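PDB 6SK0: putative type VI secretion protein, which forms the trimeric VgrG spike that tips the puncturing device of the type VI secretion system, where it loads a phospholipase effector and inhibits it. Local coordinates for the interface of chains A and B. Coordinates in Å, arbitrary orientation; residue numbers count along the deposited sequence, not the author numbering. Chains: chain A/B, Putative type VI secretion protein.

Contact 1: the interface of chains A and B. Residues chain A 686-688, 693; chain B 695-698.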
loop_
_atom_site.group_PDB
_atom_site.type_symbol
_atom_site.label_atom_id
_atom_site.label_comp_id
_atom_site.label_asym_id
_atom_site.label_seq_id
_atom_site.Cartn_x
_atom_site.Cartn_y
_atom_site.Cartn_z
ATOM N N LEU A 686 -19.551 4.612 -5.933
ATOM C CA LEU A 686 -18.710 5.783 -6.133
ATOM C C LEU A 686 -19.509 6.962 -5.599
ATOM O O LEU A 686 -20.409 7.473 -6.270
ATOM C CB LEU A 686 -18.329 5.935 -7.600
ATOM C CG LEU A 686 -17.854 4.629 -8.252
ATOM C CD1 LEU A 686 -17.826 4.720 -9.765
ATOM C CD2 LEU A 686 -16.489 4.222 -7.729
ATOM N N LEU A 687 -19.205 7.365 -4.375
ATOM C CA LEU A 687 -20.030 8.300 -3.632
ATOM C C LEU A 687 -19.211 9.491 -3.172
ATOM O O LEU A 687 -18.136 9.329 -2.592
ATOM C CB LEU A 687 -20.671 7.619 -2.427
ATOM C CG LEU A 687 -21.209 6.210 -2.644
ATOM C CD1 LEU A 687 -21.629 5.606 -1.320
ATOM C CD2 LEU A 687 -22.371 6.225 -3.636
ATOM N N ALA A 688 -19.729 10.676 -3.419
ATOM C CA ALA A 688 -19.265 11.888 -2.768
ATOM C C ALA A 688 -20.364 12.324 -1.813
ATOM O O ALA A 688 -21.440 12.743 -2.250
ATOM C CB ALA A 688 -18.936 12.978 -3.780
ATOM N N VAL A 693 -19.290 15.428 -8.146
ATOM C CA VAL A 693 -18.813 14.228 -8.819
ATOM C C VAL A 693 -18.615 14.571 -10.284
ATOM O O VAL A 693 -19.551 15.006 -10.963
ATOM C CB VAL A 693 -19.781 13.050 -8.653
ATOM C CG1 VAL A 693 -19.363 11.899 -9.544
ATOM C CG2 VAL A 693 -19.838 12.613 -7.219
ATOM N N ILE B 695 -23.545 5.538 -8.276
ATOM C CA ILE B 695 -22.718 6.729 -8.383
ATOM C C ILE B 695 -23.557 7.901 -7.906
ATOM O O ILE B 695 -24.598 8.208 -8.499
ATOM C CB ILE B 695 -22.220 6.949 -9.813
ATOM C CG1 ILE B 695 -21.464 5.713 -10.293
ATOM C CG2 ILE B 695 -21.368 8.197 -9.896
ATOM C CD1 ILE B 695 -21.140 5.728 -11.737
ATOM N N GLN B 696 -23.117 8.556 -6.839
ATOM C CA GLN B 696 -23.899 9.604 -6.202
ATOM C C GLN B 696 -23.043 10.806 -5.862
ATOM O O GLN B 696 -21.995 10.670 -5.225
ATOM C CB GLN B 696 -24.555 9.118 -4.921
ATOM C CG GLN B 696 -25.513 8.005 -5.081
ATOM C CD GLN B 696 -26.323 7.798 -3.834
ATOM O OE1 GLN B 696 -26.854 8.746 -3.266
ATOM N NE2 GLN B 696 -26.409 6.561 -3.386
ATOM N N ALA B 697 -23.509 11.979 -6.269
ATOM C CA ALA B 697 -23.157 13.233 -5.612
ATOM C C ALA B 697 -24.264 13.483 -4.600
ATOM O O ALA B 697 -25.288 14.094 -4.900
ATOM C CB ALA B 697 -23.019 14.365 -6.617
ATOM N N GLN B 698 -24.059 12.983 -3.384
ATOM C CA GLN B 698 -25.124 12.944 -2.392
ATOM C C GLN B 698 -25.590 14.324 -1.954
ATOM O O GLN B 698 -26.721 14.454 -1.486
ATOM C CB GLN B 698 -24.677 12.133 -1.182
ATOM C CG GLN B 698 -24.506 10.671 -1.499
ATOM C CD GLN B 698 -24.009 9.865 -0.328
ATOM O OE1 GLN B 698 -23.465 10.408 0.625
ATOM N NE2 GLN B 698 -24.189 8.560 -0.396
#
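A:Leu687 lies against the flat carboxamides of two chain B glutamines. Its CB sits over NE2 on one face of the B:Gln698 amide; CD1 is on the same side but displaced beyond the nitrogen end, 4.0 Å from NE2, and the two side chains cross obliquely. Its other methyl, CD2, reaches B:Gln696, whose chain is extended beyond CG (chi2 -168°). The two side chains run alongside each other in the same direction, with CD2 3.8 Å from CB of B:Gln696 and obliquely above the face of its amide near NE2. The leucine thus covers mainly the aliphatic stem of one glutamine and the amide of the other.

The backbones pair as parallel strands, A 684-688 beside B 693-697, in the beta-helical shaft typical of VgrG spikes. B:Gln696 uses both of its peptide groups: its N donates to O of A:Leu686 at 3.0 Å, and its O accepts from N of A:Ala688 at 2.9 Å. One step on, N of B:Gln698 donates to O of A:Ala688 at 2.9 Å, so the pairing continues just past the strand end.

On the opposite side of the sheet the side chains are apolar and presumably face the core of the shaft. A:Leu686 and B:Ile695 lie side by side there, CD1 of the leucine 3.8 Å from CG1 of the isoleucine. A:Val693, from the next strand of chain A, puts its CG2 methyl 3.7 Å from CB of B:Ala697.

Contact 2: the interface of chains A and B. Residues chain A 494, 506-508; chain B 496, 498-499, 502.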
loop_
_atom_site.group_PDB
_atom_site.type_symbol
_atom_site.label_atom_id
_atom_site.label_comp_id
_atom_site.label_asym_id
_atom_site.label_seq_id
_atom_site.Cartn_x
_atom_site.Cartn_y
_atom_site.Cartn_z
ATOM N N ASN A 494 30.303 -13.029 33.796
ATOM C CA ASN A 494 31.604 -13.000 33.145
ATOM C C ASN A 494 31.653 -11.765 32.260
ATOM O O ASN A 494 30.818 -11.608 31.364
ATOM C CB ASN A 494 31.837 -14.268 32.328
ATOM C CG ASN A 494 31.810 -15.512 33.176
ATOM O OD1 ASN A 494 30.880 -16.313 33.093
ATOM N ND2 ASN A 494 32.830 -15.685 34.003
ATOM N N MET A 506 28.499 -11.695 29.952
ATOM C CA MET A 506 27.715 -12.920 29.925
ATOM C C MET A 506 27.165 -13.158 31.320
ATOM O O MET A 506 27.930 -13.353 32.267
ATOM C CB MET A 506 28.558 -14.103 29.456
ATOM C CG MET A 506 28.972 -14.007 28.008
ATOM S SD MET A 506 29.728 -15.508 27.375
ATOM C CE MET A 506 29.940 -15.085 25.652
ATOM N N GLU A 507 25.848 -13.121 31.446
ATOM C CA GLU A 507 25.172 -13.347 32.712
ATOM C C GLU A 507 24.771 -14.812 32.800
ATOM O O GLU A 507 24.024 -15.304 31.953
ATOM C CB GLU A 507 23.954 -12.438 32.840
ATOM C CG GLU A 507 23.020 -12.807 33.961
ATOM C CD GLU A 507 23.649 -12.620 35.323
ATOM O OE1 GLU A 507 23.710 -11.473 35.806
ATOM O OE2 GLU A 507 24.082 -13.622 35.916
ATOM N N ASP A 508 25.254 -15.497 33.828
ATOM C CA ASP A 508 25.064 -16.932 33.974
ATOM C C ASP A 508 23.889 -17.318 34.850
ATOM O O ASP A 508 23.587 -18.509 34.947
ATOM C CB ASP A 508 26.320 -17.572 34.551
ATOM C CG ASP A 508 27.399 -17.731 33.538
ATOM O OD1 ASP A 508 27.893 -18.867 33.417
ATOM O OD2 ASP A 508 27.733 -16.743 32.851
ATOM N N ILE B 496 34.413 -19.504 24.016
ATOM C CA ILE B 496 34.266 -18.896 25.330
ATOM C C ILE B 496 32.898 -19.326 25.846
ATOM O O ILE B 496 31.886 -18.692 25.552
ATOM C CB ILE B 496 34.392 -17.374 25.269
ATOM C CG1 ILE B 496 35.759 -16.980 24.718
ATOM C CG2 ILE B 496 34.151 -16.762 26.635
ATOM C CD1 ILE B 496 35.993 -15.496 24.710
ATOM N N THR B 498 30.416 -20.333 29.062
ATOM C CA THR B 498 30.148 -20.242 30.484
ATOM C C THR B 498 29.389 -21.476 30.946
ATOM O O THR B 498 28.852 -22.225 30.129
ATOM C CB THR B 498 29.345 -18.980 30.786
ATOM O OG1 THR B 498 27.974 -19.177 30.414
ATOM C CG2 THR B 498 29.909 -17.790 30.050
ATOM N N PRO B 499 29.349 -21.737 32.254
ATOM C CA PRO B 499 28.580 -22.895 32.736
ATOM C C PRO B 499 27.106 -22.843 32.375
ATOM O O PRO B 499 26.478 -23.897 32.232
ATOM C CB PRO B 499 28.794 -22.842 34.252
ATOM C CG PRO B 499 30.094 -22.166 34.410
ATOM C CD PRO B 499 30.165 -21.143 33.326
ATOM N N ASN B 502 26.170 -19.700 28.015
ATOM C CA ASN B 502 26.478 -18.504 27.242
ATOM C C ASN B 502 27.786 -18.750 26.516
ATOM O O ASN B 502 28.807 -19.030 27.148
ATOM C CB ASN B 502 26.604 -17.278 28.136
ATOM C CG ASN B 502 25.315 -16.908 28.797
ATOM O OD1 ASN B 502 25.305 -16.469 29.936
ATOM N ND2 ASN B 502 24.215 -17.080 28.091
#
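B:Thr498 sits in the loop that follows strand 493-497 of the beta-helical spike of this VgrG-family protein, where the side chains of A:Asn494, A:Met506 and A:Asp508 touch it. Its CG2 methyl lies between the side-chain carbonyl oxygen OD1 of A:Asn494, at 3.5 Å, and the thioether of A:Met506, with SD also 3.5 Å from CG2. The carboxylate of A:Asp508 lies alongside the CB-OG1 bond of the threonine. OD1 is 3.0 Å from OG1 but equally near CB, so the hydrogen bond from the hydroxyl is at best weak and doubtful. The ring of B:Pro499 flanks the same oxygen through CD.

The methionine chain runs extended beyond CG (chi2 -171°) along the base of this group. It lies alongside B:Asn502, the two side chains running oppositely, with SD 3.7 Å from CB of the asparagine. Its terminal CE passes beside the backbone carbonyl of B:Ile496, 4.1 Å from O, without pointing at it. The amide oxygen OD1 of B:Asn502 is modelled 2.7 Å from the backbone O of A:Glu507, where both atoms can only accept. This orientation of the amide is therefore doubtful, and with its ends exchanged the nitrogen could donate to that carbonyl.

Farther out, the loop of chain B braces its own threonine: the backbone N of B:Asn502 donates a weak hydrogen bond to OG1 of B:Thr498 at 3.0 Å.

Contact 3: the interface of chains A and B. Residues chain A 507-508, 513-515; chain B 500, 502, 519.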
loop_
_atom_site.group_PDB
_atom_site.type_symbol
_atom_site.label_atom_id
_atom_site.label_comp_id
_atom_site.label_asym_id
_atom_site.label_seq_id
_atom_site.Cartn_x
_atom_site.Cartn_y
_atom_site.Cartn_z
ATOM N N GLU A 507 25.848 -13.121 31.446
ATOM C CA GLU A 507 25.172 -13.347 32.712
ATOM C C GLU A 507 24.771 -14.812 32.800
ATOM O O GLU A 507 24.024 -15.304 31.953
ATOM C CB GLU A 507 23.954 -12.438 32.840
ATOM C CG GLU A 507 23.020 -12.807 33.961
ATOM C CD GLU A 507 23.649 -12.620 35.323
ATOM O OE1 GLU A 507 23.710 -11.473 35.806
ATOM O OE2 GLU A 507 24.082 -13.622 35.916
ATOM N N ASP A 508 25.254 -15.497 33.828
ATOM C CA ASP A 508 25.064 -16.932 33.974
ATOM C C ASP A 508 23.889 -17.318 34.850
ATOM O O ASP A 508 23.587 -18.509 34.947
ATOM C CB ASP A 508 26.320 -17.572 34.551
ATOM C CG ASP A 508 27.399 -17.731 33.538
ATOM O OD1 ASP A 508 27.893 -18.867 33.417
ATOM O OD2 ASP A 508 27.733 -16.743 32.851
ATOM N N GLU A 513 19.732 -15.831 31.858
ATOM C CA GLU A 513 20.996 -15.658 31.166
ATOM C C GLU A 513 20.887 -14.549 30.134
ATOM O O GLU A 513 19.840 -14.350 29.517
ATOM C CB GLU A 513 21.411 -16.963 30.492
ATOM C CG GLU A 513 21.332 -18.181 31.390
ATOM C CD GLU A 513 19.952 -18.817 31.409
ATOM O OE1 GLU A 513 18.986 -18.177 30.950
ATOM O OE2 GLU A 513 19.829 -19.956 31.888
ATOM N N HIS A 514 21.974 -13.811 29.955
ATOM C CA HIS A 514 22.006 -12.841 28.881
ATOM C C HIS A 514 23.440 -12.600 28.456
ATOM O O HIS A 514 24.390 -12.876 29.189
ATOM C CB HIS A 514 21.318 -11.521 29.263
ATOM C CG HIS A 514 22.039 -10.719 30.299
ATOM N ND1 HIS A 514 23.270 -10.144 30.079
ATOM C CD2 HIS A 514 21.677 -10.361 31.551
ATOM C CE1 HIS A 514 23.645 -9.487 31.159
ATOM N NE2 HIS A 514 22.694 -9.599 32.066
ATOM N N ILE A 515 23.571 -12.092 27.243
ATOM C CA ILE A 515 24.834 -11.642 26.694
ATOM C C ILE A 515 24.653 -10.193 26.292
ATOM O O ILE A 515 23.675 -9.848 25.622
ATOM C CB ILE A 515 25.272 -12.496 25.493
ATOM C CG1 ILE A 515 25.516 -13.936 25.938
ATOM C CG2 ILE A 515 26.499 -11.902 24.836
ATOM C CD1 ILE A 515 25.794 -14.868 24.820
ATOM N N ALA B 500 26.534 -21.653 32.221
ATOM C CA ALA B 500 25.147 -21.515 31.807
ATOM C C ALA B 500 24.965 -21.641 30.304
ATOM O O ALA B 500 23.860 -21.408 29.812
ATOM C CB ALA B 500 24.584 -20.177 32.280
ATOM N N ASN B 502 26.170 -19.700 28.015
ATOM C CA ASN B 502 26.478 -18.504 27.242
ATOM C C ASN B 502 27.786 -18.750 26.516
ATOM O O ASN B 502 28.807 -19.030 27.148
ATOM C CB ASN B 502 26.604 -17.278 28.136
ATOM C CG ASN B 502 25.315 -16.908 28.797
ATOM O OD1 ASN B 502 25.305 -16.469 29.936
ATOM N ND2 ASN B 502 24.215 -17.080 28.091
ATOM N N THR B 519 22.962 -17.331 23.813
ATOM C CA THR B 519 22.487 -17.534 25.168
ATOM C C THR B 519 21.321 -18.511 25.137
ATOM O O THR B 519 20.598 -18.608 24.144
ATOM C CB THR B 519 22.069 -16.206 25.830
ATOM O OG1 THR B 519 21.643 -16.450 27.170
ATOM C CG2 THR B 519 20.945 -15.537 25.070
#
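B:Ala500 packs its CB methyl against the backbone of A:Asp508, 3.7 Å from CA, while CG of A:Glu513 comes to the same methyl at 3.9 Å. The glutamate chain bends there (chi2 86°), so that its aliphatic part rather than its carboxylate faces chain B. A second apolar touch lies at the start of strand 514-519 of chain A, where A:Ile515 and B:Thr519 lie alongside each other, their side chains antiparallel, with CD1 of the isoleucine 4.1 Å from CB of the threonine. CG1 of A:Ile515 lies over one face of the B:Asn502 amide, 4.0 Å from ND2.

Polar contacts are few and mostly modest. The backbone N of B:Ala500 gives a weak hydrogen bond to the carboxylate oxygen OD1 of A:Asp508 at 3.3 Å. Within chain B, ND2 of B:Asn502 donates to OG1 of B:Thr519 at 2.8 Å, the hydroxyl lying close to the amide plane. If the doubtful amide were turned over, this pair could persist with the threonine as donor.

OG1 of B:Thr519 is anti to the backbone N (chi1 -179°), which directs it towards A:Glu513 as well as the asparagine: it lies 3.4 Å from CB of the glutamate.

Contact 4: the interface of chains A and B. Residues chain A 655, 657, 659; chain B 661-664, 666.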
loop_
_atom_site.group_PDB
_atom_site.type_symbol
_atom_site.label_atom_id
_atom_site.label_comp_id
_atom_site.label_asym_id
_atom_site.label_seq_id
_atom_site.Cartn_x
_atom_site.Cartn_y
_atom_site.Cartn_z
ATOM N N SER A 655 -5.222 -8.899 -0.341
ATOM C CA SER A 655 -5.857 -9.121 0.941
ATOM C C SER A 655 -6.856 -10.247 0.772
ATOM O O SER A 655 -7.652 -10.230 -0.168
ATOM C CB SER A 655 -6.545 -7.850 1.452
ATOM O OG SER A 655 -7.554 -7.418 0.561
ATOM N N ASP A 657 -9.128 -10.603 2.975
ATOM C CA ASP A 657 -10.250 -9.752 3.333
ATOM C C ASP A 657 -10.184 -8.448 2.535
ATOM O O ASP A 657 -9.734 -8.421 1.389
ATOM C CB ASP A 657 -10.286 -9.551 4.845
ATOM C CG ASP A 657 -10.927 -10.712 5.556
ATOM O OD1 ASP A 657 -10.858 -10.770 6.802
ATOM O OD2 ASP A 657 -11.501 -11.578 4.868
ATOM N N THR A 659 -9.288 -4.584 1.317
ATOM C CA THR A 659 -8.204 -3.615 1.237
ATOM C C THR A 659 -8.838 -2.257 1.480
ATOM O O THR A 659 -9.585 -1.761 0.635
ATOM C CB THR A 659 -7.496 -3.656 -0.114
ATOM O OG1 THR A 659 -6.837 -4.915 -0.279
ATOM C CG2 THR A 659 -6.482 -2.536 -0.218
ATOM N N ILE B 661 -4.332 -3.905 -6.898
ATOM C CA ILE B 661 -4.954 -4.218 -5.629
ATOM C C ILE B 661 -5.909 -5.370 -5.867
ATOM O O ILE B 661 -6.786 -5.294 -6.734
ATOM C CB ILE B 661 -5.673 -3.012 -5.020
ATOM C CG1 ILE B 661 -4.664 -1.905 -4.727
ATOM C CG2 ILE B 661 -6.412 -3.425 -3.772
ATOM C CD1 ILE B 661 -5.274 -0.665 -4.184
ATOM N N THR B 662 -5.728 -6.432 -5.105
ATOM C CA THR B 662 -6.538 -7.632 -5.201
ATOM C C THR B 662 -7.118 -7.909 -3.823
ATOM O O THR B 662 -6.393 -8.303 -2.907
ATOM C CB THR B 662 -5.696 -8.801 -5.708
ATOM O OG1 THR B 662 -5.331 -8.563 -7.069
ATOM C CG2 THR B 662 -6.460 -10.067 -5.638
ATOM N N ALA B 663 -8.410 -7.673 -3.670
ATOM C CA ALA B 663 -9.088 -7.825 -2.393
ATOM C C ALA B 663 -9.929 -9.087 -2.425
ATOM O O ALA B 663 -10.812 -9.231 -3.275
ATOM C CB ALA B 663 -9.957 -6.610 -2.076
ATOM N N GLY B 664 -9.647 -10.001 -1.502
ATOM C CA GLY B 664 -10.496 -11.160 -1.350
ATOM C C GLY B 664 -11.893 -10.820 -0.884
ATOM O O GLY B 664 -12.818 -11.606 -1.086
ATOM N N SER B 666 -13.220 -6.785 -0.264
ATOM C CA SER B 666 -13.703 -5.521 -0.802
ATOM C C SER B 666 -12.587 -4.499 -0.795
ATOM O O SER B 666 -11.697 -4.525 0.049
ATOM C CB SER B 666 -14.901 -4.971 -0.017
ATOM O OG SER B 666 -16.115 -5.552 -0.436
#
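A:Ser655 pairs with B:Ala663 as a parallel bridge between strand 651-655 of chain A and strand 659-663 of chain B. The backbone hydrogen bonds flank the alanine: N of A:Ser655 donates to O of B:Thr662 at 2.9 Å, and O of the serine accepts from N of B:Gly664, a bond whose modelled length is too short to be trusted in detail. Farther along the chains, N of A:Thr659 donates to O of B:Ser666 at 2.7 Å, which ties the start of the next chain A strand to the loop of chain B.

Side-chain hydrogen bonds stay within chain A. The serine hydroxyl occupies the position between the backbone N and the carbonyl carbon (chi1 61°), where it meets two partners. OG donates to the backbone O of A:Asp657 at 2.5 Å, approaching from above the carbonyl plane, and it shares a hydrogen bond of 2.7 Å with OG1 of A:Thr659. These bonds brace the turn between strands 651-655 and 659-663 against the edge of chain B, and OG itself rests 3.4 Å from CA of B:Ala663.

Apolar contact is slight. The CG2 methyl of A:Thr659 meets CG2 of B:Ile661 at 3.7 Å, the two side chains lying at a slant to each other.

With little surface hidden here, backbone pairing appears to do most of the work, joining neighbouring chains of the trimer into one continuous shaft that could withstand being driven through a target membrane.

Contacts 2 and 3 are overlapping parts of one patch, their C-alpha centres about 5 Å apart, and share A:Glu507, A:Asp508 and B:Asn502. Contact 4 lies about 50 Å from contact 2 and 46 Å from contact 3, and contact 1 stands about 22 Å from contact 4 and 68 Å from contact 2, again between C-alpha centres. The interface therefore extends along the spike. Its character changes on the way: loops and side chains meet in contacts 2 and 3, whereas parallel strand pairing joins the chains in contacts 4 and 1. Repeated through the three copies, such contacts would hold the trimer together over its length.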